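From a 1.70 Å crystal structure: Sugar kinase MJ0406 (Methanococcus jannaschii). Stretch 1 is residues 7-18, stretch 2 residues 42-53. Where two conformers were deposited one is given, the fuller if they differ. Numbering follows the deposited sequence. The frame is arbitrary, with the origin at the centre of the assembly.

Stretch 1, residues 7-18: KITCVGHTALDY
Stretch 2 42-53: GGAAANTAVGIK

Residues 7-11 form a β-strand, 12-14 a loop, and 15-18 a second strand. In the other stretch Gly42 is extended, Gly43 is the N-cap, and 44-53 are helical, with phi/psi near -62/-44. The helix lies against strand 7-11, running nearly antiparallel to it at 160°, with the axes 7.2 Å apart at closest approach. In register, Gly12 CA is 4.8 Å from Ala45 CA and Thr14 CA is 4.2 Å from Gly43 CA. The contact buries 556 Å² between the stretches, both sides summed. Cys10 (80 Å²) and Ala45 (76 Å²) are covered most.

Ala15 and Gly42 form an antiparallel hydrogen-bonded pair, CA to CA 4.9 Å. Ala15 N donates to Gly42 O at 3.0 Å and is almost straight (175°). Gly42 N donates to Ala15 O at 2.8 Å, more bent at 131°. The backbone N and O of both Ala15 and Gly42 are thus satisfied across the contact.

His13 O accepts from the first turn of the helix. His13 has phi/psi -65/131 and chi1 m, and the end of its side chain leads away. Ala46 N donates to His13 O at 3.3 Å with good geometry (164°). Ala45 N, at 3.1 Å from His13 O, adds a weak bond at 122°. First-turn amides have no carbonyl one turn earlier in the helix, so the loop supplies an acceptor. From there the helix satisfies itself: Asn47 N bonds Gly43 O at 2.8 Å, and the i to i-4 pattern continues to Lys53 N on Ala49 O at 3.0 Å. Thr48, chi1 m, also donates OG1 to Ala44 O at 2.9 Å.

Glycines permit the close approach. Gly43 (phi/psi 92/126) has no room for a CB, which would lie 2.4 Å from His13 O and 2.5 Å from Ala15 N. Gly42 (-152/-155) is closed off by Asp17, chi1 m; a CB would lie 2.2 Å from Asp17 OD2. Gly12 (137/-155) has a backbone that itself calls for glycine, and Ala45 CB packs 3.3 Å from Gly12 C.

The side-chain packing between strand and helix is mainly apolar. Cys10 (phi/psi -110/126, chi1 m) points toward the helix. Its SG lies 3.9 Å from Ala49 CB and 3.7 Å from Ile52 CD1, while its CB is 4.3 Å from Ala45 CB. Cys10 SG also lies close to the helix backbone, 3.6 Å from Ala49 N. Ile8 (m, t) and Ile52 (m, t) extend the packing, with Ile8 CG2 3.8 Å from Ile52 CD1. Thr9 and Val11 point away from the helix, in keeping with the alternation along a strand.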

ATOM      1  N   LYS A   7      -3.277 -35.530   7.586  1.00 34.21           N
ATOM      2  CA  LYS A   7      -2.999 -34.135   7.777  1.00 30.35           C
ATOM      3  C   LYS A   7      -2.505 -33.635   6.419  1.00 26.55           C
ATOM      4  O   LYS A   7      -2.141 -34.404   5.538  1.00 24.84           O
ATOM      5  CB  LYS A   7      -1.958 -33.991   8.894  1.00 31.00           C
ATOM      6  CG  LYS A   7      -1.643 -32.586   9.465  1.00 33.01           C
ATOM      7  CD  LYS A   7      -0.830 -32.691  10.773  0.50 33.07           C
ATOM      8  CE  LYS A   7      -0.826 -31.393  11.597  0.50 33.62           C
ATOM      9  NZ  LYS A   7       0.040 -31.475  12.827  0.50 34.08           N
ATOM     10  N   ILE A   8      -2.549 -32.334   6.254  1.00 23.55           N
ATOM     11  CA  ILE A   8      -2.100 -31.701   5.035  1.00 22.28           C
ATOM     12  C   ILE A   8      -1.150 -30.581   5.404  1.00 21.98           C
ATOM     13  O   ILE A   8      -1.446 -29.794   6.294  1.00 21.46           O
ATOM     14  CB  ILE A   8      -3.298 -31.117   4.258  1.00 22.11           C
ATOM     15  CG1 ILE A   8      -4.279 -32.241   3.907  1.00 22.76           C
ATOM     16  CG2 ILE A   8      -2.809 -30.396   2.996  1.00 21.85           C
ATOM     17  CD1 ILE A   8      -5.555 -31.775   3.245  1.00 21.42           C
ATOM     18  N   THR A   9      -0.013 -30.534   4.721  1.00 21.27           N
ATOM     19  CA  THR A   9       0.941 -29.445   4.813  1.00 21.27           C
ATOM     20  C   THR A   9       0.675 -28.487   3.664  1.00 20.79           C
ATOM     21  O   THR A   9       0.535 -28.920   2.529  1.00 22.01           O
ATOM     22  CB  THR A   9       2.371 -29.981   4.657  1.00 21.59           C
ATOM     23  OG1 THR A   9       2.661 -30.950   5.681  1.00 22.52           O
ATOM     24  CG2 THR A   9       3.382 -28.856   4.865  1.00 21.57           C
ATOM     25  N   CYS A  10       0.531 -27.203   3.962  1.00 20.77           N
ATOM     26  CA  CYS A  10       0.416 -26.174   2.942  1.00 20.72           C
ATOM     27  C   CYS A  10       1.664 -25.327   2.946  1.00 21.05           C
ATOM     28  O   CYS A  10       2.044 -24.810   3.987  1.00 20.77           O
ATOM     29  CB  CYS A  10      -0.769 -25.270   3.221  1.00 20.74           C
ATOM     30  SG  CYS A  10      -2.338 -26.151   3.112  1.00 22.51           S
ATOM     31  N   VAL A  11       2.286 -25.200   1.779  1.00 20.56           N
ATOM     32  CA  VAL A  11       3.544 -24.508   1.613  1.00 20.91           C
ATOM     33  C   VAL A  11       3.286 -23.297   0.726  1.00 20.39           C
ATOM     34  O   VAL A  11       2.632 -23.382  -0.322  1.00 20.98           O
ATOM     35  CB  VAL A  11       4.598 -25.414   0.922  1.00 20.69           C
ATOM     36  CG1 VAL A  11       5.877 -24.651   0.655  1.00 21.35           C
ATOM     37  CG2 VAL A  11       4.869 -26.665   1.751  1.00 21.45           C
ATOM     38  N   GLY A  12       3.775 -22.155   1.158  1.00 20.51           N
ATOM     39  CA  GLY A  12       3.700 -20.960   0.349  1.00 19.73           C
ATOM     40  C   GLY A  12       3.307 -19.749   1.169  1.00 20.08           C
ATOM     41  O   GLY A  12       3.488 -19.703   2.385  1.00 19.85           O
ATOM     42  N   HIS A  13       2.735 -18.777   0.490  1.00 19.56           N
ATOM     43  CA  HIS A  13       2.477 -17.481   1.100  1.00 19.91           C
ATOM     44  C   HIS A  13       1.471 -17.507   2.237  1.00 20.04           C
ATOM     45  O   HIS A  13       0.375 -18.046   2.106  1.00 19.99           O
ATOM     46  CB  HIS A  13       1.990 -16.511   0.038  1.00 19.92           C
ATOM     47  CG  HIS A  13       3.054 -16.103  -0.928  1.00 20.42           C
ATOM     48  ND1 HIS A  13       4.333 -15.771  -0.531  1.00 21.80           N
ATOM     49  CD2 HIS A  13       3.022 -15.949  -2.271  1.00 21.06           C
ATOM     50  CE1 HIS A  13       5.048 -15.447  -1.595  1.00 21.02           C
ATOM     51  NE2 HIS A  13       4.277 -15.550  -2.662  1.00 20.41           N
ATOM     52  N   THR A  14       1.886 -16.882   3.335  1.00 20.00           N
ATOM     53  CA  THR A  14       1.014 -16.331   4.340  1.00 19.83           C
ATOM     54  C   THR A  14       1.164 -14.808   4.258  1.00 19.93           C
ATOM     55  O   THR A  14       2.264 -14.288   4.386  1.00 18.80           O
ATOM     56  CB  THR A  14       1.428 -16.868   5.715  1.00 19.95           C
ATOM     57  OG1 THR A  14       1.130 -18.271   5.786  1.00 20.47           O
ATOM     58  CG2 THR A  14       0.601 -16.231   6.807  1.00 20.30           C
ATOM     59  N   ALA A  15       0.063 -14.105   4.008  1.00 20.22           N
ATOM     60  CA  ALA A  15       0.116 -12.672   3.708  1.00 20.55           C
ATOM     61  C   ALA A  15      -1.051 -11.897   4.288  1.00 20.85           C
ATOM     62  O   ALA A  15      -2.087 -12.467   4.585  1.00 21.20           O
ATOM     63  CB  ALA A  15       0.154 -12.455   2.205  1.00 20.61           C
ATOM     64  N   LEU A  16      -0.868 -10.587   4.432  1.00 21.10           N
ATOM     65  CA  LEU A  16      -1.950  -9.683   4.808  1.00 21.85           C
ATOM     66  C   LEU A  16      -2.420  -8.950   3.558  1.00 21.97           C
ATOM     67  O   LEU A  16      -1.610  -8.334   2.878  1.00 22.29           O
ATOM     68  CB  LEU A  16      -1.452  -8.680   5.845  1.00 22.02           C
ATOM     69  CG  LEU A  16      -0.962  -9.345   7.134  1.00 22.98           C
ATOM     70  CD1 LEU A  16       0.014  -8.435   7.872  1.00 24.89           C
ATOM     71  CD2 LEU A  16      -2.159  -9.710   8.000  1.00 23.46           C
ATOM     72  N   ASP A  17      -3.718  -9.035   3.261  1.00 22.81           N
ATOM     73  CA  ASP A  17      -4.326  -8.430   2.079  1.00 23.06           C
ATOM     74  C   ASP A  17      -5.051  -7.130   2.466  1.00 24.25           C
ATOM     75  O   ASP A  17      -5.817  -7.101   3.423  1.00 21.99           O
ATOM     76  CB  ASP A  17      -5.354  -9.378   1.451  1.00 23.36           C
ATOM     77  CG  ASP A  17      -4.756 -10.695   0.958  1.00 23.47           C
ATOM     78  OD1 ASP A  17      -3.529 -10.791   0.751  1.00 24.35           O
ATOM     79  OD2 ASP A  17      -5.476 -11.687   0.722  1.00 22.70           O
ATOM     80  N   TYR A  18      -4.809  -6.064   1.713  1.00 26.35           N
ATOM     81  CA  TYR A  18      -5.423  -4.770   1.992  1.00 28.77           C
ATOM     82  C   TYR A  18      -6.146  -4.249   0.773  1.00 30.27           C
ATOM     83  O   TYR A  18      -5.530  -4.036  -0.269  1.00 31.07           O
ATOM     84  CB  TYR A  18      -4.367  -3.738   2.366  1.00 28.84           C
ATOM     85  CG  TYR A  18      -3.540  -4.091   3.569  1.00 31.51           C
ATOM     86  CD1 TYR A  18      -2.450  -4.954   3.460  1.00 33.58           C
ATOM     87  CD2 TYR A  18      -3.835  -3.552   4.819  1.00 33.92           C
ATOM     88  CE1 TYR A  18      -1.676  -5.273   4.562  1.00 34.85           C
ATOM     89  CE2 TYR A  18      -3.064  -3.871   5.933  1.00 35.15           C
ATOM     90  CZ  TYR A  18      -1.986  -4.724   5.794  1.00 35.55           C
ATOM     91  OH  TYR A  18      -1.218  -5.036   6.887  1.00 37.76           O
ATOM     92  N   GLY A  42      -4.673 -13.489   4.656  1.00 21.46           N
ATOM     93  CA  GLY A  42      -4.546 -14.031   3.316  1.00 20.98           C
ATOM     94  C   GLY A  42      -3.272 -14.808   3.067  1.00 20.27           C
ATOM     95  O   GLY A  42      -2.649 -15.328   4.005  1.00 20.27           O
ATOM     96  N   GLY A  43      -2.888 -14.869   1.794  1.00 19.91           N
ATOM     97  CA  GLY A  43      -1.801 -15.716   1.324  1.00 19.80           C
ATOM     98  C   GLY A  43      -2.361 -17.062   0.893  1.00 20.27           C
ATOM     99  O   GLY A  43      -3.071 -17.696   1.662  1.00 20.37           O
ATOM    100  N   ALA A  44      -2.076 -17.488  -0.334  1.00 20.77           N
ATOM    101  CA  ALA A  44      -2.650 -18.746  -0.862  1.00 21.57           C
ATOM    102  C   ALA A  44      -2.434 -19.977   0.026  1.00 21.78           C
ATOM    103  O   ALA A  44      -3.364 -20.768   0.210  1.00 22.37           O
ATOM    104  CB  ALA A  44      -2.161 -19.001  -2.267  1.00 21.95           C
ATOM    105  N   ALA A  45      -1.237 -20.155   0.584  1.00 21.06           N
ATOM    106  CA  ALA A  45      -0.986 -21.305   1.455  1.00 20.65           C
ATOM    107  C   ALA A  45      -1.826 -21.247   2.719  1.00 20.46           C
ATOM    108  O   ALA A  45      -2.473 -22.224   3.070  1.00 20.92           O
ATOM    109  CB  ALA A  45       0.518 -21.446   1.800  1.00 20.90           C
ATOM    110  N   ALA A  46      -1.838 -20.100   3.391  1.00 20.32           N
ATOM    111  CA  ALA A  46      -2.609 -19.900   4.604  1.00 20.02           C
ATOM    112  C   ALA A  46      -4.106 -20.033   4.343  1.00 20.16           C
ATOM    113  O   ALA A  46      -4.815 -20.658   5.120  1.00 20.86           O
ATOM    114  CB  ALA A  46      -2.299 -18.548   5.191  1.00 20.52           C
ATOM    115  N   ASN A  47      -4.591 -19.444   3.263  1.00 19.87           N
ATOM    116  CA  ASN A  47      -6.000 -19.563   2.887  1.00 20.64           C
ATOM    117  C   ASN A  47      -6.409 -21.029   2.828  1.00 20.61           C
ATOM    118  O   ASN A  47      -7.426 -21.446   3.380  1.00 21.23           O
ATOM    119  CB  ASN A  47      -6.245 -18.953   1.511  1.00 20.48           C
ATOM    120  CG  ASN A  47      -6.129 -17.432   1.514  1.00 22.22           C
ATOM    121  OD1 ASN A  47      -6.153 -16.805   2.569  1.00 20.50           O
ATOM    122  ND2 ASN A  47      -5.996 -16.849   0.333  1.00 21.22           N
ATOM    123  N   THR A  48      -5.592 -21.803   2.147  1.00 21.42           N
ATOM    124  CA  THR A  48      -5.860 -23.221   1.974  1.00 21.53           C
ATOM    125  C   THR A  48      -5.796 -23.942   3.332  1.00 20.54           C
ATOM    126  O   THR A  48      -6.677 -24.719   3.652  1.00 19.81           O
ATOM    127  CB  THR A  48      -4.890 -23.833   0.949  1.00 22.06           C
ATOM    128  OG1 THR A  48      -4.954 -23.127  -0.305  1.00 24.28           O
ATOM    129  CG2 THR A  48      -5.312 -25.236   0.580  1.00 22.57           C
ATOM    130  N   ALA A  49      -4.767 -23.667   4.138  1.00 20.68           N
ATOM    131  CA  ALA A  49      -4.597 -24.308   5.443  1.00 20.70           C
ATOM    132  C   ALA A  49      -5.750 -24.024   6.365  1.00 21.09           C
ATOM    133  O   ALA A  49      -6.205 -24.913   7.078  1.00 21.05           O
ATOM    134  CB  ALA A  49      -3.290 -23.877   6.106  1.00 21.17           C
ATOM    135  N   VAL A  50      -6.208 -22.777   6.371  1.00 21.31           N
ATOM    136  CA  VAL A  50      -7.338 -22.387   7.206  1.00 21.50           C
ATOM    137  C   VAL A  50      -8.629 -23.038   6.715  1.00 21.24           C
ATOM    138  O   VAL A  50      -9.406 -23.524   7.524  1.00 22.46           O
ATOM    139  CB  VAL A  50      -7.466 -20.844   7.307  1.00 21.61           C
ATOM    140  CG1 VAL A  50      -8.748 -20.439   8.057  1.00 21.32           C
ATOM    141  CG2 VAL A  50      -6.272 -20.268   8.015  1.00 21.66           C
ATOM    142  N   GLY A  51      -8.852 -23.069   5.402  1.00 21.61           N
ATOM    143  CA  GLY A  51     -10.015 -23.753   4.841  1.00 21.75           C
ATOM    144  C   GLY A  51     -10.038 -25.236   5.165  1.00 21.67           C
ATOM    145  O   GLY A  51     -11.089 -25.809   5.470  1.00 21.71           O
ATOM    146  N   ILE A  52      -8.873 -25.865   5.102  1.00 21.28           N
ATOM    147  CA  ILE A  52      -8.741 -27.291   5.415  1.00 21.03           C
ATOM    148  C   ILE A  52      -9.121 -27.521   6.869  1.00 20.89           C
ATOM    149  O   ILE A  52      -9.906 -28.415   7.186  1.00 21.32           O
ATOM    150  CB  ILE A  52      -7.311 -27.779   5.121  1.00 20.28           C
ATOM    151  CG1 ILE A  52      -7.100 -27.861   3.600  1.00 20.95           C
ATOM    152  CG2 ILE A  52      -7.058 -29.124   5.779  1.00 21.85           C
ATOM    153  CD1 ILE A  52      -5.640 -27.903   3.199  1.00 20.93           C
ATOM    154  N   LYS A  53      -8.599 -26.676   7.752  1.00 21.35           N
ATOM    155  CA  LYS A  53      -8.838 -26.825   9.187  1.00 21.33           C
ATOM    156  C   LYS A  53     -10.306 -26.618   9.515  1.00 21.56           C
ATOM    157  O   LYS A  53     -10.856 -27.330  10.335  1.00 20.69           O
ATOM    158  CB  LYS A  53      -7.969 -25.864   9.990  1.00 21.93           C
ATOM    159  CG  LYS A  53      -8.033 -26.087  11.502  1.00 21.54           C
ATOM    160  CD  LYS A  53      -7.414 -27.438  11.924  1.00 24.01           C
ATOM    161  CE  LYS A  53      -7.414 -27.597  13.427  1.00 23.59           C
ATOM    162  NZ  LYS A  53      -6.541 -28.713  13.906  1.00 26.73           N
TER